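PDB 1SZH: protein her-1 from Caenorhabditis elegans, which dictates male development, probably as a secreted signal in sex determination, and inhibits the function of TRA-2A. Local coordinates for residues A[11-14]-A[15-19]; A[76-79]-A[80-83]; A[89-92]-A[93-97]; A[102-105]-A[106-109]; A[121-124]-A[125-129]. The protein carries 2 engineered substitutions. One frame throughout, in Å; residues are numbered along the deposited sequence.

Contact 1: A[11-14]-A[15-19]; sequences IKDA and AEKCC
Lys17 reaches back one helical turn to Asp13, and its side chain can be traced atom by atom. Lys17 CB sits 3.5 Å from Asp13 O, the carbonyl that also accepts the Lys17 backbone N-H at 3.0 Å, and Lys17 CG comes nearer still, 3.3 Å from that oxygen. CD moves on to the carboxylate. Lys17 CE then stands 3.2 Å from both Asp13 OD1 and Asp13 OD2, and Lys17 NZ closes the salt bridge at 3.0 Å on Asp13 OD1, which offers its syn lone pair. The shapes of both side chains bring the groups together: Lys17 is fully extended beyond CG, while Asp13 holds CG anti to its backbone N (chi1 -174°), which tips the carboxylate toward the following turn. Asp13 OD2 also lies 4.1 Å from Glu16 OE1, a like-charge approach that the lysine ammonium would be expected to soften. With an alanine at Asp13, the Lys17 ammonium would probably lose its carboxylate mate and be set free to swing. Ala14 packs on Leu55 and Val58 of helix 47-59, Ala15 touches Met31 of helix 24-33, and disulfides tie Cys18 to Cys54 and Cys19 to Cys27. The backbone bond from Cys18 N to Ala14 O is weak, and Cys19 leaves helical torsions. The motif is an i to i+4 salt bridge on the more exposed flank of helix 8-18, whose other side packs on helices 24-33 and 47-59.

Contact 2: A[76-79]-A[80-83]; sequences CSVF and GNDQ
Val78 O is gripped twice by one residue: Asn81 gives it both its backbone N-H, at 3.1 Å from N, and its side-chain amide, with ND2 at 3.0 Å. Both donors come from the same face of the carbonyl plane, but the two bonds differ in quality. The backbone N-H points well at the oxygen (160°) although it stands well above the carbonyl plane, whereas the hydrogen bond from ND2 is bent, 130° at the hydrogen, and the oxygen is tilted out of the Asn81 amide plane. The Asn81 side chain folds back over its own turn because CG lies beside the backbone N and anti to the carbonyl carbon (chi1 -76°). There Asn81 ND2 also meets the methyl CG2 of Val78 at 3.4 Å, the two side chains crossing at about a right angle.

Gly80 N bonds to Ser77 O at 3.2 Å, again from above the carbonyl plane, and a weak bond of 3.4 Å from Asp82 N to Phe79 O follows. This run of i to i+3 bonds identifies a 3-10 helix, in keeping with the extended one described for this protein. It gives way at Asp82 to an inverse gamma turn centred on that residue. On the inner side, Val78 CG1 lies 4.1 Å above the centre of the Phe79 ring, and that ring meets Phe126 of helix 120-134, while Cys76 is disulfide-bonded to Cys94. The chemistry is thus divided: apolar groups and sulfur fasten the helix to the core, and the amide of Asn81, an exposed residue, adds a second donor to a carbonyl in its last turn.

Contact 3: A[89-92]-A[93-97]; sequences RCEN and RCKNL. With ACT (acetate ion), chain C.
Arg93 and Arg89, one turn apart on helix 85-97, hold an acetate ion between their side chains, an i to i+4 arginine pair on one face of the helix. Arg93 N also makes the regular helical bond to Arg89 O. The Arg93 side chain starts with CG anti to the backbone N and bends at the next two torsions, which carries Arg93 NE to acetate O at 2.9 Å, with 167° at the hydrogen. Arg89 keeps its chain extended and brings Arg89 NE to acetate OXT at 3.0 Å in a nearly straight hydrogen bond (175° at the hydrogen). Each arginine takes a different oxygen, and each oxygen lies at the edge of its guanidinium, in plane. The acetate probably comes from the crystallisation liquor, and the site need not be a natural one. Arg93 NH1 has a further, weak bond to Ser111 OG.

Cys94 follows on the buried side. Cys94 N bonds to Cys90 O at 2.8 Å, and Cys94 CB packs 3.2 Å from the same oxygen. The sulfurs of both residues are committed to disulfides, Cys94 with Cys76 and Cys90 with Cys115, pinning this helix to its surroundings.

Lys95 runs alongside Glu91, both side chains extended and pointing the same way. Lys95 CE passes 3.8 Å from Glu91 CG, and Lys95 NZ makes the salt bridge to Glu91 OE2 at 3.1 Å, meeting that oxygen on its anti side and 32° out of the carboxylate plane. Asn96 closes the series through its backbone, Asn96 N bonding to Asn92 O at 3.0 Å.

Contact 4: A[102-105]-A[106-109]; sequences SIDA and ATRL
Ile103 lies against the first turn of helix 105-115, its methyl CG2 wedged between Arg108 CG at 3.5 Å and Thr107 CG2 at 3.7 Å. The carbonyl oxygen of Ile103 accepts from Arg108 NE at 2.9 Å. That bond is bent (140° at the hydrogen), and NE stands above the carbonyl plane, reached by an arginine chain extended from CG to NE.

Asp104 is the N-cap. Its CG takes the crowded position between backbone N and carbonyl carbon (chi1 62°), which swings OD1 over the helix start. There Asp104 OD1 accepts twice from Thr107: the backbone N-H, at 2.9 Å from N, arrives nearly along the C-O axis, and the hydroxyl OG1, also at 2.9 Å, comes from the syn side but out of the carboxylate plane. A negative carboxylate here would be expected to interact favourably with the positive end of the helix dipole. Asp104 O then takes the Arg108 N-H.

Ala105 begins the helical repeat with a nearly straight bond from Leu109 N to its O, and its backbone also bonds to Lys66.

Among the neighbouring helices, Arg108 NH2 bonds to Tyr52 OH, and Arg108 packs on Gln56 of helix 47-59, while Leu109 leans on Tyr123 and Phe126 of helix 120-134.

Contact 5: A[121-124]-A[125-129]; sequences VLYK and CFEKC
Helix 120-134, a disulfide-anchored helix packed against helix 105-115, carries here an i to i+4 CH-pi contact between Tyr123 and Glu127. The backbone evidence is regular: Phe126 N bonds to Leu122 O at 2.9 Å and Glu127 N to Tyr123 O at 3.0 Å.

On this backbone Glu127 and Tyr123 lie side by side and point the same way. Glu127 CG is over one face of the tyrosine ring, 4.1 Å from its centroid and 26° off the ring normal, displaced toward the rim, where it comes within 3.8 Å of Tyr123 CE2. The Tyr123 ring is directed to the next turn by a chi1 of -178°, CG anti to the backbone N. Glu127 bends at chi2, which folds its carboxylate along the ring with the two planes 41° apart. The carboxylate is further occupied at OE1, in a salt bridge to Arg130 NH1.

Tyr123 also has an apolar neighbour on its own helix: Tyr123 CE1 is 4.2 Å from Phe126 CD2, the two side chains meeting at an oblique angle. Beyond the helix, Tyr123 packs on Ile112 and Lys113, Phe126 on Leu109 and Ile112, and Cys125 and Cys129 are bonded to Cys148 and Cys75. Replacing Tyr123 by a serine would probably open a gap beside Phe126 and leave the Glu127 methylene without the ring face it rests on. At the phenol end, Tyr123 OH stands 3.3 Å from Glu127 OE2.

How the contacts relate
All five are local contacts, four of them partly buried and contact 4 lying at the surface. Contacts 2, 3 and 5 form a cluster: the Cys76-Cys94 disulfide joins contact 2 to contact 3, and Phe126 of contact 5 meets the Phe79 ring, while Phe126 CE1 lies 3.5 Å from Cys94 SG. Contact 4 borders this group through Leu97 with Ile103 and Leu109 with Phe126. Contact 1 touches none of the others, though the nearest atoms of contact 4 are about 6 Å away. Chemistry follows place: contacts 1 and 3 carry salt bridges on helix flanks, contact 4 caps a helix start, contact 5 pairs a ring with a methylene, and contact 2 uses 3-10 rather than alpha-helical bonding.

Contact 1: A[11-14]-A[15-19]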
loop_
_atom_site.group_PDB
_atom_site.type_symbol
_atom_site.label_atom_id
_atom_site.label_comp_id
_atom_site.label_asym_id
_atom_site.label_seq_id
_atom_site.Cartn_x
_atom_site.Cartn_y
_atom_site.Cartn_z
ATOM N N ILE A 11 -13.924 11.768 -0.942
ATOM C CA ILE A 11 -12.782 11.828 -1.858
ATOM C C ILE A 11 -12.446 13.264 -2.243
ATOM O O ILE A 11 -11.273 13.646 -2.303
ATOM C CB ILE A 11 -13.035 10.984 -3.133
ATOM C CG1 ILE A 11 -12.963 9.487 -2.773
ATOM C CG2 ILE A 11 -12.018 11.329 -4.200
ATOM C CD1 ILE A 11 -13.374 8.556 -3.921
ATOM N N LYS A 12 -13.461 14.079 -2.497
ATOM C CA LYS A 12 -13.195 15.467 -2.848
ATOM C C LYS A 12 -12.570 16.202 -1.664
ATOM O O LYS A 12 -11.671 17.016 -1.843
ATOM C CB LYS A 12 -14.491 16.171 -3.292
ATOM C CG LYS A 12 -15.007 15.674 -4.634
ATOM C CD LYS A 12 -16.191 16.498 -5.142
ATOM C CE LYS A 12 -15.747 17.914 -5.467
ATOM N NZ LYS A 12 -16.778 18.711 -6.196
ATOM N N ASP A 13 -13.025 15.894 -0.450
ATOM C CA ASP A 13 -12.473 16.548 0.736
ATOM C C ASP A 13 -11.009 16.155 0.931
ATOM O O ASP A 13 -10.164 17.001 1.246
ATOM C CB ASP A 13 -13.277 16.171 1.977
ATOM C CG ASP A 13 -12.828 16.938 3.222
ATOM O OD1 ASP A 13 -12.519 16.287 4.237
ATOM O OD2 ASP A 13 -12.793 18.189 3.180
ATOM N N ALA A 14 -10.702 14.873 0.735
ATOM C CA ALA A 14 -9.313 14.412 0.891
ATOM C C ALA A 14 -8.415 15.089 -0.152
ATOM O O ALA A 14 -7.300 15.497 0.159
ATOM C CB ALA A 14 -9.240 12.891 0.746
ATOM N N ALA A 15 -8.894 15.175 -1.395
ATOM C CA ALA A 15 -8.114 15.812 -2.441
ATOM C C ALA A 15 -7.838 17.281 -2.093
ATOM O O ALA A 15 -6.719 17.767 -2.256
ATOM C CB ALA A 15 -8.843 15.710 -3.792
ATOM N N GLU A 16 -8.862 17.969 -1.599
ATOM C CA GLU A 16 -8.729 19.383 -1.233
ATOM C C GLU A 16 -7.736 19.611 -0.093
ATOM O O GLU A 16 -7.016 20.618 -0.075
ATOM C CB GLU A 16 -10.102 19.936 -0.831
ATOM C CG GLU A 16 -11.113 19.956 -1.978
ATOM C CD GLU A 16 -12.559 19.954 -1.496
ATOM O OE1 GLU A 16 -12.795 20.275 -0.312
ATOM O OE2 GLU A 16 -13.463 19.640 -2.308
ATOM N N LYS A 17 -7.690 18.686 0.852
ATOM C CA LYS A 17 -6.809 18.809 2.004
ATOM C C LYS A 17 -5.396 18.332 1.770
ATOM O O LYS A 17 -4.470 18.740 2.461
ATOM C CB LYS A 17 -7.384 18.013 3.184
ATOM C CG LYS A 17 -8.700 18.590 3.714
ATOM C CD LYS A 17 -9.284 17.753 4.821
ATOM C CE LYS A 17 -10.501 18.474 5.436
ATOM N NZ LYS A 17 -11.157 17.646 6.483
ATOM N N CYS A 18 -5.217 17.498 0.756
ATOM C CA CYS A 18 -3.918 16.885 0.541
ATOM C C CYS A 18 -3.152 17.164 -0.742
ATOM O O CYS A 18 -1.941 17.000 -0.762
ATOM C CB CYS A 18 -4.089 15.371 0.647
ATOM S SG CYS A 18 -4.862 14.817 2.188
ATOM N N CYS A 19 -3.868 17.525 -1.804
ATOM C CA CYS A 19 -3.263 17.789 -3.107
ATOM C C CYS A 19 -3.295 19.272 -3.479
ATOM O O CYS A 19 -4.147 20.014 -2.985
ATOM C CB CYS A 19 -4.012 16.965 -4.153
ATOM S SG CYS A 19 -3.970 15.245 -3.583
#

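Contact 2: A[76-79]-A[80-83]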
loop_
_atom_site.group_PDB
_atom_site.type_symbol
_atom_site.label_atom_id
_atom_site.label_comp_id
_atom_site.label_asym_id
_atom_site.label_seq_id
_atom_site.Cartn_x
_atom_site.Cartn_y
_atom_site.Cartn_z
ATOM N N CYS A 76 6.299 -6.452 0.209
ATOM C CA CYS A 76 5.809 -7.122 -0.987
ATOM C C CYS A 76 6.890 -7.880 -1.771
ATOM O O CYS A 76 6.575 -8.822 -2.501
ATOM C CB CYS A 76 5.193 -6.083 -1.917
ATOM S SG CYS A 76 3.676 -5.336 -1.349
ATOM N N SER A 77 8.143 -7.458 -1.634
ATOM C CA SER A 77 9.237 -8.077 -2.359
ATOM C C SER A 77 9.359 -9.557 -2.087
ATOM O O SER A 77 9.899 -10.299 -2.912
ATOM C CB SER A 77 10.557 -7.385 -2.011
ATOM O OG SER A 77 10.518 -6.048 -2.473
ATOM N N VAL A 78 8.835 -10.004 -0.951
ATOM C CA VAL A 78 8.969 -11.422 -0.630
ATOM C C VAL A 78 8.265 -12.357 -1.601
ATOM O O VAL A 78 8.668 -13.499 -1.770
ATOM C CB VAL A 78 8.481 -11.754 0.796
ATOM C CG1 VAL A 78 6.963 -11.783 0.880
ATOM C CG2 VAL A 78 9.062 -13.089 1.223
ATOM N N PHE A 79 7.218 -11.880 -2.263
ATOM C CA PHE A 79 6.482 -12.750 -3.165
ATOM C C PHE A 79 7.245 -13.144 -4.408
ATOM O O PHE A 79 6.944 -14.172 -5.015
ATOM C CB PHE A 79 5.158 -12.101 -3.521
ATOM C CG PHE A 79 4.233 -11.990 -2.360
ATOM C CD1 PHE A 79 3.926 -10.733 -1.820
ATOM C CD2 PHE A 79 3.719 -13.137 -1.754
ATOM C CE1 PHE A 79 3.113 -10.633 -0.694
ATOM C CE2 PHE A 79 2.905 -13.049 -0.631
ATOM C CZ PHE A 79 2.603 -11.791 -0.094
ATOM N N GLY A 80 8.257 -12.347 -4.748
ATOM C CA GLY A 80 9.062 -12.635 -5.918
ATOM C C GLY A 80 10.087 -13.718 -5.641
ATOM O O GLY A 80 10.804 -14.132 -6.548
ATOM N N ASN A 81 10.167 -14.182 -4.395
ATOM C CA ASN A 81 11.140 -15.223 -4.067
ATOM C C ASN A 81 10.671 -16.510 -4.715
ATOM O O ASN A 81 11.434 -17.460 -4.881
ATOM C CB ASN A 81 11.300 -15.360 -2.551
ATOM C CG ASN A 81 12.131 -14.227 -1.951
ATOM O OD1 ASN A 81 13.279 -14.003 -2.352
ATOM N ND2 ASN A 81 11.558 -13.511 -0.991
ATOM N N ASP A 82 9.396 -16.526 -5.078
ATOM C CA ASP A 82 8.824 -17.654 -5.786
ATOM C C ASP A 82 9.305 -17.317 -7.194
ATOM O O ASP A 82 8.633 -16.589 -7.929
ATOM C CB ASP A 82 7.296 -17.596 -5.731
ATOM C CG ASP A 82 6.646 -18.748 -6.450
ATOM O OD1 ASP A 82 7.009 -19.003 -7.615
ATOM O OD2 ASP A 82 5.767 -19.400 -5.853
ATOM N N GLN A 83 10.487 -17.813 -7.547
ATOM C CA GLN A 83 11.084 -17.533 -8.848
ATOM C C GLN A 83 10.295 -18.103 -10.019
ATOM O O GLN A 83 10.809 -18.903 -10.802
ATOM C CB GLN A 83 12.522 -18.056 -8.877
ATOM C CG GLN A 83 13.435 -17.402 -7.840
ATOM C CD GLN A 83 13.584 -15.902 -8.048
ATOM O OE1 GLN A 83 12.986 -15.323 -8.959
ATOM N NE2 GLN A 83 14.386 -15.264 -7.201
#

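Contact 3: A[89-92]-A[93-97]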
loop_
_atom_site.group_PDB
_atom_site.type_symbol
_atom_site.label_atom_id
_atom_site.label_comp_id
_atom_site.label_asym_id
_atom_site.label_seq_id
_atom_site.Cartn_x
_atom_site.Cartn_y
_atom_site.Cartn_z
ATOM N N ARG A 89 4.253 -11.591 -10.508
ATOM C CA ARG A 89 2.959 -10.960 -10.709
ATOM C C ARG A 89 2.309 -10.604 -9.370
ATOM O O ARG A 89 1.743 -9.526 -9.224
ATOM C CB ARG A 89 2.014 -11.882 -11.495
ATOM C CG ARG A 89 0.718 -11.225 -11.858
ATOM C CD ARG A 89 -0.142 -12.163 -12.661
ATOM N NE ARG A 89 -1.336 -11.485 -13.155
ATOM C CZ ARG A 89 -2.354 -12.141 -13.714
ATOM N NH1 ARG A 89 -2.307 -13.462 -13.834
ATOM N NH2 ARG A 89 -3.415 -11.483 -14.136
ATOM N N CYS A 90 2.379 -11.514 -8.401
ATOM C CA CYS A 90 1.781 -11.223 -7.101
ATOM C C CYS A 90 2.594 -10.122 -6.412
ATOM O O CYS A 90 2.026 -9.259 -5.738
ATOM C CB CYS A 90 1.753 -12.510 -6.250
ATOM S SG CYS A 90 0.843 -12.487 -4.687
ATOM N N GLU A 91 3.917 -10.136 -6.591
ATOM C CA GLU A 91 4.757 -9.101 -5.975
ATOM C C GLU A 91 4.347 -7.718 -6.496
ATOM O O GLU A 91 4.148 -6.770 -5.710
ATOM C CB GLU A 91 6.239 -9.346 -6.288
ATOM C CG GLU A 91 7.149 -8.180 -5.908
ATOM C CD GLU A 91 8.607 -8.470 -6.167
ATOM O OE1 GLU A 91 8.905 -9.555 -6.704
ATOM O OE2 GLU A 91 9.449 -7.611 -5.831
ATOM N N ASN A 92 4.190 -7.611 -7.814
ATOM C CA ASN A 92 3.806 -6.332 -8.419
ATOM C C ASN A 92 2.393 -5.901 -8.037
ATOM O O ASN A 92 2.163 -4.712 -7.806
ATOM C CB ASN A 92 3.968 -6.394 -9.940
ATOM C CG ASN A 92 5.432 -6.456 -10.356
ATOM O OD1 ASN A 92 6.308 -5.934 -9.657
ATOM N ND2 ASN A 92 5.704 -7.076 -11.499
ATOM N N ARG A 93 1.469 -6.857 -7.956
ATOM C CA ARG A 93 0.091 -6.586 -7.566
ATOM C C ARG A 93 0.144 -6.048 -6.130
ATOM O O ARG A 93 -0.502 -5.058 -5.804
ATOM C CB ARG A 93 -0.721 -7.887 -7.638
ATOM C CG ARG A 93 -1.999 -7.968 -6.776
ATOM C CD ARG A 93 -3.231 -7.381 -7.435
ATOM N NE ARG A 93 -3.554 -7.916 -8.760
ATOM C CZ ARG A 93 -4.411 -8.911 -9.019
ATOM N NH1 ARG A 93 -5.056 -9.544 -8.050
ATOM N NH2 ARG A 93 -4.681 -9.223 -10.285
ATOM N N CYS A 94 0.922 -6.714 -5.275
ATOM C CA CYS A 94 1.059 -6.285 -3.882
ATOM C C CYS A 94 1.623 -4.860 -3.810
ATOM O O CYS A 94 1.082 -4.010 -3.103
ATOM C CB CYS A 94 1.990 -7.276 -3.168
ATOM S SG CYS A 94 2.238 -7.035 -1.397
ATOM N N LYS A 95 2.686 -4.584 -4.560
ATOM C CA LYS A 95 3.274 -3.246 -4.501
ATOM C C LYS A 95 2.265 -2.181 -4.921
ATOM O O LYS A 95 2.201 -1.098 -4.310
ATOM C CB LYS A 95 4.518 -3.168 -5.377
ATOM C CG LYS A 95 5.684 -3.999 -4.856
ATOM C CD LYS A 95 6.880 -3.921 -5.806
ATOM C CE LYS A 95 8.103 -4.610 -5.209
ATOM N NZ LYS A 95 9.230 -4.548 -6.191
ATOM N N ASN A 96 1.474 -2.476 -5.955
ATOM C CA ASN A 96 0.475 -1.516 -6.407
ATOM C C ASN A 96 -0.608 -1.330 -5.339
ATOM O O ASN A 96 -0.944 -0.207 -5.003
ATOM C CB ASN A 96 -0.154 -1.974 -7.727
ATOM C CG ASN A 96 0.757 -1.716 -8.919
ATOM O OD1 ASN A 96 1.501 -0.728 -8.942
ATOM N ND2 ASN A 96 0.693 -2.590 -9.919
ATOM N N LEU A 97 -1.137 -2.422 -4.805
ATOM C CA LEU A 97 -2.173 -2.314 -3.777
ATOM C C LEU A 97 -1.673 -1.561 -2.559
ATOM O O LEU A 97 -2.369 -0.689 -2.029
ATOM C CB LEU A 97 -2.631 -3.715 -3.327
ATOM C CG LEU A 97 -3.462 -4.513 -4.329
ATOM C CD1 LEU A 97 -3.507 -5.997 -3.908
ATOM C CD2 LEU A 97 -4.847 -3.914 -4.403
HETATM C C ACT C . -2.424 -7.871 -12.264
HETATM O O ACT C . -2.386 -7.027 -11.254
HETATM O OXT ACT C . -1.422 -8.492 -12.770
HETATM C CH3 ACT C . -3.704 -8.221 -12.943
#

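Contact 4: A[102-105]-A[106-109]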
loop_
_atom_site.group_PDB
_atom_site.type_symbol
_atom_site.label_atom_id
_atom_site.label_comp_id
_atom_site.label_asym_id
_atom_site.label_seq_id
_atom_site.Cartn_x
_atom_site.Cartn_y
_atom_site.Cartn_z
ATOM N N SER A 102 -6.501 4.831 -1.391
ATOM C CA SER A 102 -7.932 4.644 -1.162
ATOM C C SER A 102 -8.403 3.201 -1.003
ATOM O O SER A 102 -9.598 2.963 -0.801
ATOM C CB SER A 102 -8.728 5.299 -2.286
ATOM O OG SER A 102 -8.484 4.633 -3.514
ATOM N N ILE A 103 -7.495 2.234 -1.105
ATOM C CA ILE A 103 -7.904 0.841 -0.933
ATOM C C ILE A 103 -7.722 0.461 0.537
ATOM O O ILE A 103 -6.617 0.546 1.083
ATOM C CB ILE A 103 -7.068 -0.110 -1.808
ATOM C CG1 ILE A 103 -7.160 0.312 -3.271
ATOM C CG2 ILE A 103 -7.611 -1.544 -1.657
ATOM C CD1 ILE A 103 -6.329 -0.545 -4.265
ATOM N N ASP A 104 -8.813 0.064 1.177
ATOM C CA ASP A 104 -8.710 -0.281 2.584
ATOM C C ASP A 104 -7.934 -1.568 2.813
ATOM O O ASP A 104 -7.712 -2.358 1.900
ATOM C CB ASP A 104 -10.090 -0.344 3.241
ATOM C CG ASP A 104 -10.992 -1.399 2.639
ATOM O OD1 ASP A 104 -10.597 -2.575 2.554
ATOM O OD2 ASP A 104 -12.125 -1.048 2.257
ATOM N N ALA A 105 -7.482 -1.740 4.049
ATOM C CA ALA A 105 -6.689 -2.897 4.449
ATOM C C ALA A 105 -7.252 -4.253 4.048
ATOM O O ALA A 105 -6.551 -5.067 3.433
ATOM C CB ALA A 105 -6.482 -2.854 5.951
ATOM N N ALA A 106 -8.507 -4.518 4.408
ATOM C CA ALA A 106 -9.120 -5.800 4.107
ATOM C C ALA A 106 -9.133 -6.129 2.627
ATOM O O ALA A 106 -8.843 -7.262 2.236
ATOM C CB ALA A 106 -10.536 -5.845 4.672
ATOM N N THR A 107 -9.445 -5.135 1.810
ATOM C CA THR A 107 -9.497 -5.347 0.369
ATOM C C THR A 107 -8.108 -5.669 -0.176
ATOM O O THR A 107 -7.952 -6.581 -0.981
ATOM C CB THR A 107 -10.082 -4.115 -0.337
ATOM O OG1 THR A 107 -11.426 -3.928 0.111
ATOM C CG2 THR A 107 -10.093 -4.312 -1.863
ATOM N N ARG A 108 -7.095 -4.937 0.275
ATOM C CA ARG A 108 -5.738 -5.212 -0.190
ATOM C C ARG A 108 -5.303 -6.606 0.250
ATOM O O ARG A 108 -4.797 -7.391 -0.551
ATOM C CB ARG A 108 -4.716 -4.257 0.422
ATOM C CG ARG A 108 -4.921 -2.791 0.188
ATOM C CD ARG A 108 -3.769 -2.068 0.862
ATOM N NE ARG A 108 -3.931 -0.611 0.771
ATOM C CZ ARG A 108 -2.995 0.248 1.151
ATOM N NH1 ARG A 108 -1.833 -0.189 1.665
ATOM N NH2 ARG A 108 -3.202 1.544 0.986
ATOM N N LEU A 109 -5.471 -6.899 1.541
ATOM C CA LEU A 109 -5.002 -8.165 2.068
ATOM C C LEU A 109 -5.718 -9.367 1.485
ATOM O O LEU A 109 -5.100 -10.414 1.282
ATOM C CB LEU A 109 -5.040 -8.154 3.604
ATOM C CG LEU A 109 -4.107 -7.124 4.258
ATOM C CD1 LEU A 109 -4.328 -7.110 5.780
ATOM C CD2 LEU A 109 -2.648 -7.446 3.945
#

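Contact 5: A[121-124]-A[125-129]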
loop_
_atom_site.group_PDB
_atom_site.type_symbol
_atom_site.label_atom_id
_atom_site.label_comp_id
_atom_site.label_asym_id
_atom_site.label_seq_id
_atom_site.Cartn_x
_atom_site.Cartn_y
_atom_site.Cartn_z
ATOM N N VAL A 121 3.611 -19.923 2.641
ATOM C CA VAL A 121 4.812 -19.551 3.390
ATOM C C VAL A 121 5.206 -18.107 3.097
ATOM O O VAL A 121 5.610 -17.374 4.003
ATOM C CB VAL A 121 6.003 -20.473 3.040
ATOM C CG1 VAL A 121 7.289 -19.969 3.714
ATOM C CG2 VAL A 121 5.710 -21.892 3.506
ATOM N N LEU A 122 5.105 -17.696 1.833
ATOM C CA LEU A 122 5.477 -16.324 1.470
ATOM C C LEU A 122 4.491 -15.297 2.047
ATOM O O LEU A 122 4.902 -14.206 2.448
ATOM C CB LEU A 122 5.578 -16.186 -0.053
ATOM C CG LEU A 122 6.620 -17.057 -0.790
ATOM C CD1 LEU A 122 6.649 -16.664 -2.264
ATOM C CD2 LEU A 122 8.011 -16.901 -0.176
ATOM N N TYR A 123 3.201 -15.633 2.080
ATOM C CA TYR A 123 2.200 -14.741 2.664
ATOM C C TYR A 123 2.476 -14.573 4.172
ATOM O O TYR A 123 2.347 -13.474 4.733
ATOM C CB TYR A 123 0.776 -15.277 2.471
ATOM C CG TYR A 123 -0.268 -14.355 3.031
ATOM C CD1 TYR A 123 -0.539 -13.144 2.401
ATOM C CD2 TYR A 123 -0.949 -14.651 4.217
ATOM C CE1 TYR A 123 -1.450 -12.246 2.927
ATOM C CE2 TYR A 123 -1.872 -13.746 4.759
ATOM C CZ TYR A 123 -2.111 -12.548 4.103
ATOM O OH TYR A 123 -3.000 -11.618 4.594
ATOM N N LYS A 124 2.857 -15.662 4.836
ATOM C CA LYS A 124 3.150 -15.561 6.266
ATOM C C LYS A 124 4.379 -14.686 6.480
ATOM O O LYS A 124 4.434 -13.929 7.456
ATOM C CB LYS A 124 3.366 -16.953 6.866
ATOM C CG LYS A 124 2.087 -17.766 6.936
ATOM C CD LYS A 124 2.312 -19.127 7.596
ATOM C CE LYS A 124 0.999 -19.897 7.726
ATOM N NZ LYS A 124 1.181 -21.279 8.273
ATOM N N CYS A 125 5.354 -14.770 5.586
ATOM C CA CYS A 125 6.553 -13.940 5.700
ATOM C C CYS A 125 6.176 -12.465 5.478
ATOM O O CYS A 125 6.663 -11.571 6.161
ATOM C CB CYS A 125 7.581 -14.373 4.673
ATOM S SG CYS A 125 9.115 -13.474 4.708
ATOM N N PHE A 126 5.294 -12.216 4.514
ATOM C CA PHE A 126 4.835 -10.860 4.238
ATOM C C PHE A 126 4.196 -10.295 5.519
ATOM O O PHE A 126 4.450 -9.153 5.910
ATOM C CB PHE A 126 3.796 -10.915 3.084
ATOM C CG PHE A 126 3.006 -9.625 2.877
ATOM C CD1 PHE A 126 3.589 -8.521 2.258
ATOM C CD2 PHE A 126 1.681 -9.539 3.294
ATOM C CE1 PHE A 126 2.857 -7.329 2.056
ATOM C CE2 PHE A 126 0.921 -8.349 3.094
ATOM C CZ PHE A 126 1.511 -7.245 2.481
ATOM N N GLU A 127 3.366 -11.098 6.171
ATOM C CA GLU A 127 2.711 -10.635 7.382
ATOM C C GLU A 127 3.737 -10.433 8.499
ATOM O O GLU A 127 3.631 -9.476 9.267
ATOM C CB GLU A 127 1.622 -11.621 7.800
ATOM C CG GLU A 127 0.387 -11.614 6.869
ATOM C CD GLU A 127 -0.563 -10.441 7.116
ATOM O OE1 GLU A 127 -0.168 -9.268 6.910
ATOM O OE2 GLU A 127 -1.722 -10.692 7.517
ATOM N N LYS A 128 4.726 -11.314 8.569
ATOM C CA LYS A 128 5.764 -11.171 9.608
ATOM C C LYS A 128 6.569 -9.884 9.376
ATOM O O LYS A 128 6.920 -9.161 10.310
ATOM C CB LYS A 128 6.670 -12.405 9.605
ATOM C CG LYS A 128 7.791 -12.389 10.655
ATOM C CD LYS A 128 8.408 -13.784 10.743
ATOM C CE LYS A 128 9.269 -13.950 11.982
ATOM N NZ LYS A 128 9.744 -15.358 12.078
ATOM N N CYS A 129 6.887 -9.592 8.123
ATOM C CA CYS A 129 7.596 -8.373 7.787
ATOM C C CYS A 129 6.776 -7.166 8.275
ATOM O O CYS A 129 7.342 -6.226 8.821
ATOM C CB CYS A 129 7.795 -8.322 6.257
ATOM S SG CYS A 129 8.564 -6.866 5.580
#